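Local coordinates for protein MFP2b (Ascaris suum, PDB 2BJR) that probably enhances the polymerization of major sperm protein that drives the amoeboid motility of nematode sperm, and binds a zinc ion, at residues A[35-49]-A[66-80]. Sequence-based numbering, arbitrary orientation.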
loop_
_atom_site.group_PDB
_atom_site.type_symbol
_atom_site.label_atom_id
_atom_site.label_comp_id
_atom_site.label_asym_id
_atom_site.label_seq_id
_atom_site.Cartn_x
_atom_site.Cartn_y
_atom_site.Cartn_z
ATOM N N VAL A 35 5.474 8.020 3.857
ATOM C CA VAL A 35 6.099 9.036 4.680
ATOM C C VAL A 35 7.179 9.732 3.854
ATOM O O VAL A 35 8.136 9.091 3.363
ATOM C CB VAL A 35 6.695 8.430 6.009
ATOM C CG1 VAL A 35 7.213 9.531 6.877
ATOM C CG2 VAL A 35 5.626 7.653 6.753
ATOM N N ALA A 36 7.076 11.060 3.771
ATOM C CA ALA A 36 7.948 11.862 2.926
ATOM C C ALA A 36 8.491 13.061 3.650
ATOM O O ALA A 36 7.980 13.489 4.684
ATOM C CB ALA A 36 7.262 12.300 1.670
ATOM N N LEU A 37 9.585 13.546 3.100
ATOM C CA LEU A 37 10.393 14.617 3.714
ATOM C C LEU A 37 10.900 15.596 2.663
ATOM O O LEU A 37 11.380 15.219 1.590
ATOM C CB LEU A 37 11.584 13.999 4.470
ATOM C CG LEU A 37 12.648 14.973 5.031
ATOM C CD1 LEU A 37 12.067 15.859 6.164
ATOM C CD2 LEU A 37 13.832 14.120 5.513
ATOM N N TRP A 38 10.835 16.883 3.001
ATOM C CA TRP A 38 11.347 17.950 2.128
ATOM C C TRP A 38 12.020 19.012 3.001
ATOM O O TRP A 38 11.838 19.047 4.224
ATOM C CB TRP A 38 10.165 18.543 1.352
ATOM C CG TRP A 38 10.476 19.639 0.328
ATOM C CD1 TRP A 38 11.178 19.546 -0.835
ATOM C CD2 TRP A 38 10.035 20.997 0.420
ATOM N NE1 TRP A 38 11.213 20.779 -1.460
ATOM C CE2 TRP A 38 10.508 21.677 -0.718
ATOM C CE3 TRP A 38 9.283 21.698 1.349
ATOM C CZ2 TRP A 38 10.262 23.037 -0.940
ATOM C CZ3 TRP A 38 9.020 23.059 1.107
ATOM C CH2 TRP A 38 9.501 23.688 -0.027
ATOM N N TYR A 39 12.828 19.836 2.349
ATOM C CA TYR A 39 13.574 20.897 3.039
ATOM C C TYR A 39 13.365 22.195 2.311
ATOM O O TYR A 39 13.309 22.227 1.079
ATOM C CB TYR A 39 15.076 20.609 3.067
ATOM C CG TYR A 39 15.461 19.514 3.994
ATOM C CD1 TYR A 39 15.336 18.213 3.594
ATOM C CD2 TYR A 39 15.994 19.762 5.227
ATOM C CE1 TYR A 39 15.715 17.201 4.399
ATOM C CE2 TYR A 39 16.382 18.751 6.044
ATOM C CZ TYR A 39 16.208 17.460 5.632
ATOM O OH TYR A 39 16.606 16.405 6.424
ATOM N N LYS A 40 13.230 23.260 3.071
ATOM C CA LYS A 40 13.205 24.594 2.521
ATOM C C LYS A 40 14.179 25.417 3.350
ATOM O O LYS A 40 13.985 25.545 4.546
ATOM C CB LYS A 40 11.809 25.176 2.661
ATOM C CG LYS A 40 11.663 26.594 2.132
ATOM C CD LYS A 40 11.651 26.625 0.661
ATOM C CE LYS A 40 11.425 28.025 0.123
ATOM N NZ LYS A 40 11.343 27.918 -1.353
ATOM N N ASN A 41 15.246 25.909 2.708
ATOM C CA ASN A 41 16.246 26.757 3.369
ATOM C C ASN A 41 16.831 26.044 4.607
ATOM O O ASN A 41 16.910 26.620 5.660
ATOM C CB ASN A 41 15.598 28.107 3.765
ATOM C CG ASN A 41 15.044 28.941 2.527
ATOM O OD1 ASN A 41 15.666 29.014 1.451
ATOM N ND2 ASN A 41 13.880 29.560 2.717
ATOM N N GLY A 42 17.182 24.763 4.471
ATOM C CA GLY A 42 17.757 23.969 5.543
ATOM C C GLY A 42 16.773 23.487 6.594
ATOM O O GLY A 42 17.197 22.832 7.546
ATOM N N ARG A 43 15.478 23.808 6.477
ATOM C CA ARG A 43 14.528 23.428 7.513
ATOM C C ARG A 43 13.691 22.216 7.004
ATOM O O ARG A 43 13.065 22.307 5.959
ATOM C CB ARG A 43 13.607 24.606 7.840
ATOM C CG ARG A 43 12.503 24.303 8.840
ATOM C CD ARG A 43 11.665 25.524 9.337
ATOM N NE ARG A 43 10.224 25.230 9.238
ATOM C CZ ARG A 43 9.498 25.319 8.112
ATOM N NH1 ARG A 43 10.055 25.725 6.985
ATOM N NH2 ARG A 43 8.209 25.004 8.109
ATOM N N PRO A 44 13.707 21.111 7.736
ATOM C CA PRO A 44 12.967 19.906 7.331
ATOM C C PRO A 44 11.482 20.057 7.631
ATOM O O PRO A 44 11.090 20.608 8.664
ATOM C CB PRO A 44 13.592 18.796 8.234
ATOM C CG PRO A 44 14.051 19.514 9.474
ATOM C CD PRO A 44 14.447 20.893 8.988
HETATM N N MSE A 45 10.667 19.523 6.748
HETATM C CA MSE A 45 9.290 19.281 7.091
HETATM C C MSE A 45 8.761 17.995 6.476
HETATM O O MSE A 45 9.090 17.697 5.354
HETATM C CB MSE A 45 8.442 20.455 6.633
HETATM C CG MSE A 45 8.487 20.671 5.219
HETATM SE SE MSE A 45 7.846 22.592 4.805
HETATM C CE MSE A 45 9.684 23.424 4.898
ATOM N N HIS A 46 7.892 17.305 7.209
ATOM C CA HIS A 46 7.335 16.050 6.686
ATOM C C HIS A 46 6.025 16.264 5.924
ATOM O O HIS A 46 5.352 17.285 6.119
ATOM C CB HIS A 46 7.221 15.031 7.824
ATOM C CG HIS A 46 8.543 14.593 8.334
ATOM N ND1 HIS A 46 9.092 15.121 9.470
ATOM C CD2 HIS A 46 9.422 13.665 7.881
ATOM C CE1 HIS A 46 10.284 14.577 9.674
ATOM N NE2 HIS A 46 10.505 13.680 8.733
ATOM N N GLY A 47 5.687 15.297 5.067
ATOM C CA GLY A 47 4.542 15.353 4.194
ATOM C C GLY A 47 4.296 13.932 3.720
ATOM O O GLY A 47 4.679 12.951 4.401
ATOM N N ARG A 48 3.702 13.829 2.552
ATOM C CA ARG A 48 3.244 12.569 2.041
ATOM C C ARG A 48 3.527 12.424 0.567
ATOM O O ARG A 48 3.500 13.399 -0.200
ATOM C CB ARG A 48 1.766 12.368 2.407
ATOM C CG ARG A 48 0.804 13.303 1.721
ATOM C CD ARG A 48 -0.550 13.517 2.456
ATOM N NE ARG A 48 -1.315 14.631 1.843
ATOM C CZ ARG A 48 -1.942 14.495 0.708
ATOM N NH1 ARG A 48 -1.889 13.340 0.099
ATOM N NH2 ARG A 48 -2.585 15.494 0.125
ATOM N N ALA A 49 3.810 11.190 0.155
ATOM C CA ALA A 49 3.962 10.841 -1.218
ATOM C C ALA A 49 2.966 9.735 -1.565
ATOM O O ALA A 49 2.436 9.058 -0.652
ATOM C CB ALA A 49 5.364 10.356 -1.475
ATOM N N GLU A 66 -0.463 24.299 -0.309
ATOM C CA GLU A 66 -0.066 22.932 -0.598
ATOM C C GLU A 66 0.954 22.938 -1.725
ATOM O O GLU A 66 0.666 23.411 -2.834
ATOM C CB GLU A 66 -1.285 22.104 -0.994
ATOM C CG GLU A 66 -0.862 20.702 -1.429
ATOM C CD GLU A 66 -2.036 19.830 -1.855
ATOM O OE1 GLU A 66 -2.951 20.349 -2.586
ATOM O OE2 GLU A 66 -2.011 18.640 -1.499
ATOM N N LEU A 67 2.157 22.446 -1.470
ATOM C CA LEU A 67 3.176 22.365 -2.510
ATOM C C LEU A 67 3.247 20.931 -3.015
ATOM O O LEU A 67 3.443 19.996 -2.219
ATOM C CB LEU A 67 4.542 22.700 -1.951
ATOM C CG LEU A 67 4.863 24.054 -1.278
ATOM C CD1 LEU A 67 6.341 24.430 -1.523
ATOM C CD2 LEU A 67 3.971 25.159 -1.700
ATOM N N THR A 68 3.111 20.769 -4.315
ATOM C CA THR A 68 3.095 19.467 -4.956
ATOM C C THR A 68 3.982 19.424 -6.152
ATOM O O THR A 68 4.457 18.365 -6.516
ATOM C CB THR A 68 1.690 19.074 -5.405
ATOM O OG1 THR A 68 1.121 20.114 -6.231
ATOM C CG2 THR A 68 0.761 18.979 -4.233
ATOM N N GLY A 69 4.169 20.540 -6.837
ATOM C CA GLY A 69 4.983 20.452 -8.047
ATOM C C GLY A 69 6.489 20.209 -7.854
ATOM O O GLY A 69 7.064 20.636 -6.867
ATOM N N VAL A 70 7.130 19.568 -8.831
ATOM C CA VAL A 70 8.555 19.832 -9.116
ATOM C C VAL A 70 8.831 21.341 -9.136
ATOM O O VAL A 70 9.846 21.784 -8.650
ATOM C CB VAL A 70 9.002 19.181 -10.460
ATOM C CG1 VAL A 70 10.254 19.837 -11.043
ATOM C CG2 VAL A 70 9.266 17.674 -10.263
ATOM N N LYS A 71 7.922 22.151 -9.662
ATOM C CA LYS A 71 8.137 23.609 -9.590
ATOM C C LYS A 71 7.992 24.231 -8.181
ATOM O O LYS A 71 8.718 25.166 -7.837
ATOM C CB LYS A 71 7.230 24.323 -10.585
ATOM C CG LYS A 71 7.742 24.193 -12.003
ATOM C CD LYS A 71 6.799 24.878 -13.011
ATOM C CE LYS A 71 6.978 24.371 -14.493
ATOM N NZ LYS A 71 7.977 25.171 -15.296
ATOM N N ASP A 72 7.076 23.706 -7.363
ATOM C CA ASP A 72 7.031 24.081 -5.956
ATOM C C ASP A 72 8.265 23.530 -5.197
ATOM O O ASP A 72 8.913 24.226 -4.425
ATOM C CB ASP A 72 5.760 23.533 -5.300
ATOM C CG ASP A 72 4.452 24.077 -5.908
ATOM O OD1 ASP A 72 4.431 25.232 -6.416
ATOM O OD2 ASP A 72 3.374 23.421 -5.853
ATOM N N LEU A 73 8.595 22.266 -5.433
ATOM C CA LEU A 73 9.461 21.517 -4.502
ATOM C C LEU A 73 10.881 21.302 -4.989
ATOM O O LEU A 73 11.765 20.891 -4.228
ATOM C CB LEU A 73 8.840 20.133 -4.243
ATOM C CG LEU A 73 7.454 20.172 -3.590
ATOM C CD1 LEU A 73 6.821 18.794 -3.624
ATOM C CD2 LEU A 73 7.549 20.660 -2.193
ATOM N N GLY A 74 11.115 21.558 -6.260
ATOM C CA GLY A 74 12.338 21.119 -6.880
ATOM C C GLY A 74 12.182 19.685 -7.322
ATOM O O GLY A 74 11.100 19.087 -7.184
ATOM N N GLY A 75 13.256 19.117 -7.845
ATOM C CA GLY A 75 13.158 17.837 -8.535
ATOM C C GLY A 75 13.019 16.599 -7.640
ATOM O O GLY A 75 12.617 15.546 -8.144
ATOM N N GLN A 76 13.363 16.724 -6.357
ATOM C CA GLN A 76 13.412 15.572 -5.466
ATOM C C GLN A 76 13.014 15.859 -4.018
ATOM O O GLN A 76 13.232 16.968 -3.455
ATOM C CB GLN A 76 14.764 14.835 -5.534
ATOM C CG GLN A 76 16.035 15.665 -5.351
ATOM C CD GLN A 76 16.516 16.386 -6.630
ATOM O OE1 GLN A 76 17.110 17.471 -6.530
ATOM N NE2 GLN A 76 16.253 15.809 -7.817
ATOM N N ILE A 77 12.375 14.830 -3.436
ATOM C CA ILE A 77 12.091 14.762 -2.031
ATOM C C ILE A 77 12.751 13.510 -1.492
ATOM O O ILE A 77 13.487 12.844 -2.218
ATOM C CB ILE A 77 10.570 14.693 -1.783
ATOM C CG1 ILE A 77 9.931 13.519 -2.547
ATOM C CG2 ILE A 77 9.894 15.994 -2.193
ATOM C CD1 ILE A 77 8.671 12.993 -1.857
ATOM N N GLN A 78 12.516 13.221 -0.234
ATOM C CA GLN A 78 12.955 11.938 0.337
ATOM C C GLN A 78 11.744 11.155 0.835
ATOM O O GLN A 78 10.764 11.780 1.275
ATOM C CB GLN A 78 13.948 12.156 1.444
ATOM C CG GLN A 78 15.308 12.618 0.917
ATOM C CD GLN A 78 16.159 13.252 1.972
ATOM O OE1 GLN A 78 15.864 14.349 2.390
ATOM N NE2 GLN A 78 17.251 12.601 2.356
ATOM N N VAL A 79 11.840 9.827 0.733
ATOM C CA VAL A 79 10.814 8.886 1.226
ATOM C C VAL A 79 11.440 7.980 2.245
ATOM O O VAL A 79 12.568 7.437 2.054
ATOM C CB VAL A 79 10.192 8.101 0.067
ATOM C CG1 VAL A 79 9.109 7.099 0.565
ATOM C CG2 VAL A 79 9.572 9.086 -0.917
ATOM N N LEU A 80 10.813 7.914 3.394
ATOM C CA LEU A 80 11.294 7.051 4.459
ATOM C C LEU A 80 11.407 5.620 3.932
ATOM O O LEU A 80 10.519 5.131 3.211
ATOM C CB LEU A 80 10.355 7.073 5.624
ATOM C CG LEU A 80 10.798 6.378 6.917
ATOM C CD1 LEU A 80 12.107 6.969 7.457
ATOM C CD2 LEU A 80 9.691 6.558 7.931
HETATM O O HOH W 1 14.244 15.928 1.182
HETATM O O HOH W 2 17.740 14.237 5.040
HETATM O O HOH W 3 8.813 26.858 -2.167
#
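W38 reaches across to the short helix 70-73 and gives its one ring N-H to the carbonyl of L73, NE1 to O 2.8 Å. The donor meets that oxygen in the carbonyl plane, on a lone pair, with a C=O...N angle of 118°, so the polar edge of a buried indole is satisfied by the end of a helix. Leucine suits position 73 because its CD2 also lies over one face of the indole, a CH-pi contact 3.6 Å from the centroid of the five-membered ring. CG of W38 stands anti to the backbone N (chi1 -177°), which carries the ring out to the helix; its CH2 meets CD1 of L67, in strand 65-67. G69 is the N-cap residue of the helix, and OD2 of D72 accepts from the N-H groups of both T68 and G69.

Strands 35-40 and 76-80 pair antiparallel in the first sheet of the chain, and 35-40 turns back into 43-49 through a type I' turn whose central residues, N41 and G42, both have positive phi, as asparagine and glycine readily do. L37 and Q78 form the hydrogen-bonded pair: L37 N donates to Q78 O at 2.8 Å, and Q78 N returns a bond to L37 O. The same L37 oxygen also accepts from water 1, which donates a second hydrogen bond to Q78 OE1 at 2.6 Å. Glutamine, able both to give and to accept, suits this partly exposed place: NE2 bonds to the carbonyl of W11 and, through water 2, reaches Y39 OH. On the sheet face that carries A36 and V79, the small A36 CB lets I77 CD1 approach to 3.9 Å. R48 NH2 bonds S144 O and forms a long salt bridge to E66 OE2, 3.6 Å away, an oxygen also bonded to S59 OG.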